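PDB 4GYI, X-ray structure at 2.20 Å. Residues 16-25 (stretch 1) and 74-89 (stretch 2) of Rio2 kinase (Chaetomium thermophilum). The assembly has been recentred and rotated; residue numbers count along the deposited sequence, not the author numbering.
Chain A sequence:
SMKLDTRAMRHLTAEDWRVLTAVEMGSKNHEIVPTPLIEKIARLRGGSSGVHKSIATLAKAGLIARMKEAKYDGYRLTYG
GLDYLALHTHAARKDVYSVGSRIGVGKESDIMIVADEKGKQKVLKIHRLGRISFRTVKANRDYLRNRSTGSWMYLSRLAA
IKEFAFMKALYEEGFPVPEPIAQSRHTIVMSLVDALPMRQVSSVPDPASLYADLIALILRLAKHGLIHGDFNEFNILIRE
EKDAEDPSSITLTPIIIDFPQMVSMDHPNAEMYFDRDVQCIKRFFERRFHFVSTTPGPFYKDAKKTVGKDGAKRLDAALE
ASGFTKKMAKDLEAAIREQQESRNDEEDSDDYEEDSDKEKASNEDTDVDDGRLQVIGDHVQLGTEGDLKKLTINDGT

Stretch 1 (16-25) DWRVLTAVEM
Stretch 2 74-89: GYRLTYGGLDYLALHT

Residues 16-25 are helical throughout (phi/psi near -65/-41), and 74-89 run from a short strand, 75-77, through Thr78 into helix 79-89. The first helix crosses the strand at -91° (axes 7.9 Å apart) and the second helix at -117° (10.5 Å). CA register pairs Val23 with Leu77 (6.4 Å), Leu20 with Gly81 (7.3 Å) and Thr21 with Leu85 (7.2 Å). No hydrogen bond crosses the interface; packing buries 567 Å².

Extended Tyr75 (-132/154) and Arg76 (-119/155) contribute mainly backbone. Leu77 (-69/140; chi1 t, chi2 p) points toward the first helix: its CD1 lies 3.7 Å from Leu20 CD1, and its N lies 3.7 Å from Val23 CG1 (Val23 chi1 t). Thr78 (-97/173, chi1 p) caps the second helix, its OG1 accepting from Gly81 N at 3.2 Å. Gly81 suits its tight place: an ideal CB would come within 2.9 Å of Leu77 CD1, and Gly81 O lies 3.8 Å from Leu20 CD2 (Leu20 chi1 t, chi2 p). Leu82 (t, p) brings CD1 to 3.9 Å from Glu24 OE2.

Tyr84 (chi1 -90°) sets CB 3.9 Å from Trp17 CH2. Leu85 (m, t) is the knob, seated among Trp17, Leu20, Thr21 and Glu24; its CG is 3.8 Å from Leu20 CD2 and its CD2 3.6 Å from Thr21 OG1. That hydroxyl (Thr21 chi1 m) donates to Trp17 O at 2.8 Å, satisfying its polarity beside an apolar neighbour. Glu24 (t, t, chi3 29°) places OE1 3.6 Å from Leu85 CD1, while both carboxylate oxygens are hydrogen-bonded elsewhere in the structure.

His88 (chi1 t, chi2 67°) stacks face-to-face on the five-membered ring of Trp17 (chi1 m, chi2 108°), with centroids 3.8 Å apart, planes at 15° and His88 ND1 3.3 Å from Trp17 CE2. Its CB adds a CH-pi contact over the six-membered ring.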

# COMPACT_ATOMS: atom_id res chain seq x y z
N ASP A 16 -16.41 -18.51 13.74
CA ASP A 16 -16.42 -18.16 12.32
C ASP A 16 -15.05 -17.60 11.98
O ASP A 16 -14.46 -17.92 10.94
CB ASP A 16 -17.51 -17.16 11.97
CG ASP A 16 -18.88 -17.79 11.94
OD1 ASP A 16 -18.95 -19.02 11.81
OD2 ASP A 16 -19.87 -17.04 12.06
N TRP A 17 -14.54 -16.77 12.88
CA TRP A 17 -13.20 -16.23 12.75
C TRP A 17 -12.11 -17.31 12.80
O TRP A 17 -11.17 -17.30 12.00
CB TRP A 17 -12.96 -15.16 13.81
CG TRP A 17 -13.73 -13.91 13.50
CD1 TRP A 17 -14.83 -13.44 14.15
CD2 TRP A 17 -13.50 -13.01 12.41
NE1 TRP A 17 -15.28 -12.29 13.56
CE2 TRP A 17 -14.47 -12.00 12.49
CE3 TRP A 17 -12.54 -12.95 11.39
CZ2 TRP A 17 -14.52 -10.93 11.58
CZ3 TRP A 17 -12.59 -11.90 10.49
CH2 TRP A 17 -13.56 -10.90 10.59
N ARG A 18 -12.27 -18.26 13.71
CA ARG A 18 -11.30 -19.33 13.89
C ARG A 18 -11.18 -20.22 12.64
O ARG A 18 -10.09 -20.64 12.27
CB ARG A 18 -11.70 -20.17 15.11
CG ARG A 18 -10.61 -21.10 15.60
CD ARG A 18 -11.03 -21.85 16.87
NE ARG A 18 -9.90 -22.56 17.44
CZ ARG A 18 -9.05 -22.03 18.32
NH1 ARG A 18 -9.24 -20.78 18.73
NH2 ARG A 18 -8.03 -22.74 18.79
N VAL A 19 -12.31 -20.51 12.01
CA VAL A 19 -12.34 -21.30 10.78
C VAL A 19 -11.78 -20.50 9.60
O VAL A 19 -11.00 -21.02 8.80
CB VAL A 19 -13.78 -21.79 10.48
CG1 VAL A 19 -13.85 -22.47 9.13
CG2 VAL A 19 -14.23 -22.76 11.56
N LEU A 20 -12.18 -19.23 9.49
CA LEU A 20 -11.61 -18.34 8.49
C LEU A 20 -10.09 -18.30 8.64
O LEU A 20 -9.36 -18.46 7.67
CB LEU A 20 -12.20 -16.93 8.60
CG LEU A 20 -11.86 -15.99 7.44
CD1 LEU A 20 -12.28 -16.64 6.12
CD2 LEU A 20 -12.50 -14.57 7.61
N THR A 21 -9.62 -18.11 9.87
CA THR A 21 -8.18 -18.08 10.14
C THR A 21 -7.51 -19.40 9.78
O THR A 21 -6.39 -19.43 9.26
CB THR A 21 -7.92 -17.77 11.62
OG1 THR A 21 -8.49 -16.50 11.96
CG2 THR A 21 -6.42 -17.74 11.91
N ALA A 22 -8.21 -20.50 10.05
CA ALA A 22 -7.72 -21.84 9.73
C ALA A 22 -7.56 -22.05 8.24
O ALA A 22 -6.64 -22.75 7.80
CB ALA A 22 -8.66 -22.91 10.33
N VAL A 23 -8.46 -21.49 7.45
CA VAL A 23 -8.34 -21.59 5.99
C VAL A 23 -7.11 -20.80 5.54
O VAL A 23 -6.33 -21.25 4.69
CB VAL A 23 -9.59 -21.08 5.27
CG1 VAL A 23 -9.35 -21.03 3.77
CG2 VAL A 23 -10.78 -21.96 5.61
N GLU A 24 -6.92 -19.63 6.15
CA GLU A 24 -5.75 -18.84 5.85
C GLU A 24 -4.46 -19.63 6.14
O GLU A 24 -3.56 -19.67 5.31
CB GLU A 24 -5.75 -17.53 6.63
CG GLU A 24 -4.55 -16.66 6.29
CD GLU A 24 -4.38 -15.48 7.23
OE1 GLU A 24 -4.79 -15.58 8.41
OE2 GLU A 24 -3.83 -14.45 6.79
N MET A 25 -4.37 -20.25 7.31
CA MET A 25 -3.14 -20.94 7.69
C MET A 25 -2.87 -22.15 6.83
O MET A 25 -1.73 -22.45 6.51
CB MET A 25 -3.17 -21.35 9.15
CG MET A 25 -2.86 -20.23 10.11
SD MET A 25 -3.37 -20.69 11.78
CE MET A 25 -2.87 -19.23 12.69
N GLY A 74 -11.96 -28.93 -1.42
CA GLY A 74 -11.97 -28.11 -0.23
C GLY A 74 -12.38 -26.69 -0.51
O GLY A 74 -13.21 -26.42 -1.36
N TYR A 75 -11.78 -25.76 0.22
CA TYR A 75 -12.12 -24.35 0.06
C TYR A 75 -10.86 -23.50 -0.06
O TYR A 75 -9.79 -23.86 0.42
CB TYR A 75 -12.96 -23.86 1.24
CG TYR A 75 -14.28 -24.57 1.39
CD1 TYR A 75 -15.46 -23.99 0.92
CD2 TYR A 75 -14.36 -25.81 2.00
CE1 TYR A 75 -16.66 -24.63 1.06
CE2 TYR A 75 -15.57 -26.46 2.13
CZ TYR A 75 -16.71 -25.86 1.66
OH TYR A 75 -17.92 -26.50 1.80
N ARG A 76 -10.99 -22.36 -0.72
CA ARG A 76 -9.91 -21.38 -0.71
C ARG A 76 -10.40 -20.10 -0.09
O ARG A 76 -11.59 -19.79 -0.11
CB ARG A 76 -9.40 -21.10 -2.12
CG ARG A 76 -10.43 -20.47 -3.02
CD ARG A 76 -9.84 -20.10 -4.38
NE ARG A 76 -10.84 -19.49 -5.24
CZ ARG A 76 -11.18 -18.21 -5.20
NH1 ARG A 76 -10.58 -17.40 -4.34
NH2 ARG A 76 -12.11 -17.75 -6.02
N LEU A 77 -9.46 -19.34 0.44
CA LEU A 77 -9.73 -18.00 0.91
C LEU A 77 -10.02 -17.10 -0.30
O LEU A 77 -9.38 -17.23 -1.34
CB LEU A 77 -8.49 -17.52 1.65
CG LEU A 77 -8.52 -16.31 2.56
CD1 LEU A 77 -9.47 -16.56 3.71
CD2 LEU A 77 -7.10 -16.07 3.05
N THR A 78 -11.00 -16.20 -0.18
CA THR A 78 -11.18 -15.20 -1.22
C THR A 78 -10.50 -13.90 -0.80
O THR A 78 -10.01 -13.78 0.32
CB THR A 78 -12.66 -14.89 -1.51
OG1 THR A 78 -13.26 -14.33 -0.33
CG2 THR A 78 -13.40 -16.14 -1.94
N TYR A 79 -10.46 -12.94 -1.71
CA TYR A 79 -9.91 -11.63 -1.38
C TYR A 79 -10.69 -10.97 -0.24
O TYR A 79 -10.09 -10.34 0.65
CB TYR A 79 -9.91 -10.75 -2.62
CG TYR A 79 -9.07 -11.30 -3.76
CD1 TYR A 79 -7.71 -11.48 -3.61
CD2 TYR A 79 -9.65 -11.65 -4.98
CE1 TYR A 79 -6.94 -11.97 -4.62
CE2 TYR A 79 -8.87 -12.15 -6.02
CZ TYR A 79 -7.51 -12.30 -5.83
OH TYR A 79 -6.69 -12.80 -6.82
N GLY A 80 -12.01 -11.12 -0.26
CA GLY A 80 -12.85 -10.57 0.79
C GLY A 80 -12.47 -11.18 2.13
O GLY A 80 -12.40 -10.49 3.14
N GLY A 81 -12.22 -12.49 2.12
CA GLY A 81 -11.81 -13.19 3.33
C GLY A 81 -10.54 -12.63 3.97
O GLY A 81 -10.49 -12.42 5.19
N LEU A 82 -9.54 -12.35 3.13
CA LEU A 82 -8.27 -11.76 3.59
C LEU A 82 -8.48 -10.35 4.16
O LEU A 82 -7.95 -10.02 5.22
CB LEU A 82 -7.25 -11.74 2.42
CG LEU A 82 -5.79 -11.45 2.79
CD1 LEU A 82 -5.20 -12.60 3.63
CD2 LEU A 82 -4.92 -11.17 1.56
N ASP A 83 -9.23 -9.52 3.42
CA ASP A 83 -9.67 -8.19 3.90
C ASP A 83 -10.22 -8.31 5.33
O ASP A 83 -9.76 -7.63 6.25
CB ASP A 83 -10.79 -7.62 3.00
CG ASP A 83 -10.32 -7.30 1.57
OD1 ASP A 83 -9.10 -7.34 1.30
OD2 ASP A 83 -11.19 -6.97 0.73
N TYR A 84 -11.21 -9.19 5.50
CA TYR A 84 -11.86 -9.38 6.80
C TYR A 84 -10.84 -9.78 7.87
O TYR A 84 -10.84 -9.22 8.96
CB TYR A 84 -12.96 -10.44 6.73
CG TYR A 84 -14.33 -9.90 6.38
CD1 TYR A 84 -15.46 -10.29 7.10
CD2 TYR A 84 -14.50 -9.01 5.33
CE1 TYR A 84 -16.72 -9.82 6.77
CE2 TYR A 84 -15.76 -8.52 5.00
CZ TYR A 84 -16.86 -8.93 5.72
OH TYR A 84 -18.10 -8.45 5.39
N LEU A 85 -9.97 -10.73 7.54
CA LEU A 85 -8.93 -11.15 8.47
C LEU A 85 -8.02 -10.00 8.86
O LEU A 85 -7.67 -9.85 10.02
CB LEU A 85 -8.10 -12.29 7.88
CG LEU A 85 -8.80 -13.65 7.89
CD1 LEU A 85 -8.02 -14.65 7.05
CD2 LEU A 85 -8.97 -14.15 9.32
N ALA A 86 -7.64 -9.17 7.88
CA ALA A 86 -6.83 -7.99 8.17
C ALA A 86 -7.55 -7.04 9.12
O ALA A 86 -6.97 -6.57 10.08
CB ALA A 86 -6.46 -7.26 6.88
N LEU A 87 -8.82 -6.75 8.84
CA LEU A 87 -9.60 -5.84 9.68
C LEU A 87 -9.73 -6.36 11.10
O LEU A 87 -9.64 -5.61 12.06
CB LEU A 87 -10.99 -5.62 9.09
CG LEU A 87 -11.14 -4.54 8.03
CD1 LEU A 87 -12.53 -4.59 7.42
CD2 LEU A 87 -10.87 -3.17 8.65
N HIS A 88 -9.96 -7.67 11.22
CA HIS A 88 -10.10 -8.32 12.51
C HIS A 88 -8.84 -8.13 13.36
O HIS A 88 -8.90 -7.82 14.55
CB HIS A 88 -10.36 -9.81 12.29
CG HIS A 88 -10.89 -10.51 13.50
ND1 HIS A 88 -12.14 -10.24 14.03
CD2 HIS A 88 -10.34 -11.46 14.29
CE1 HIS A 88 -12.33 -11.00 15.09
NE2 HIS A 88 -11.26 -11.75 15.27
N THR A 89 -7.70 -8.29 12.71
CA THR A 89 -6.42 -8.10 13.37
C THR A 89 -6.27 -6.64 13.81
O THR A 89 -5.85 -6.38 14.94
CB THR A 89 -5.26 -8.52 12.45
OG1 THR A 89 -5.35 -9.93 12.22
CG2 THR A 89 -3.91 -8.21 13.08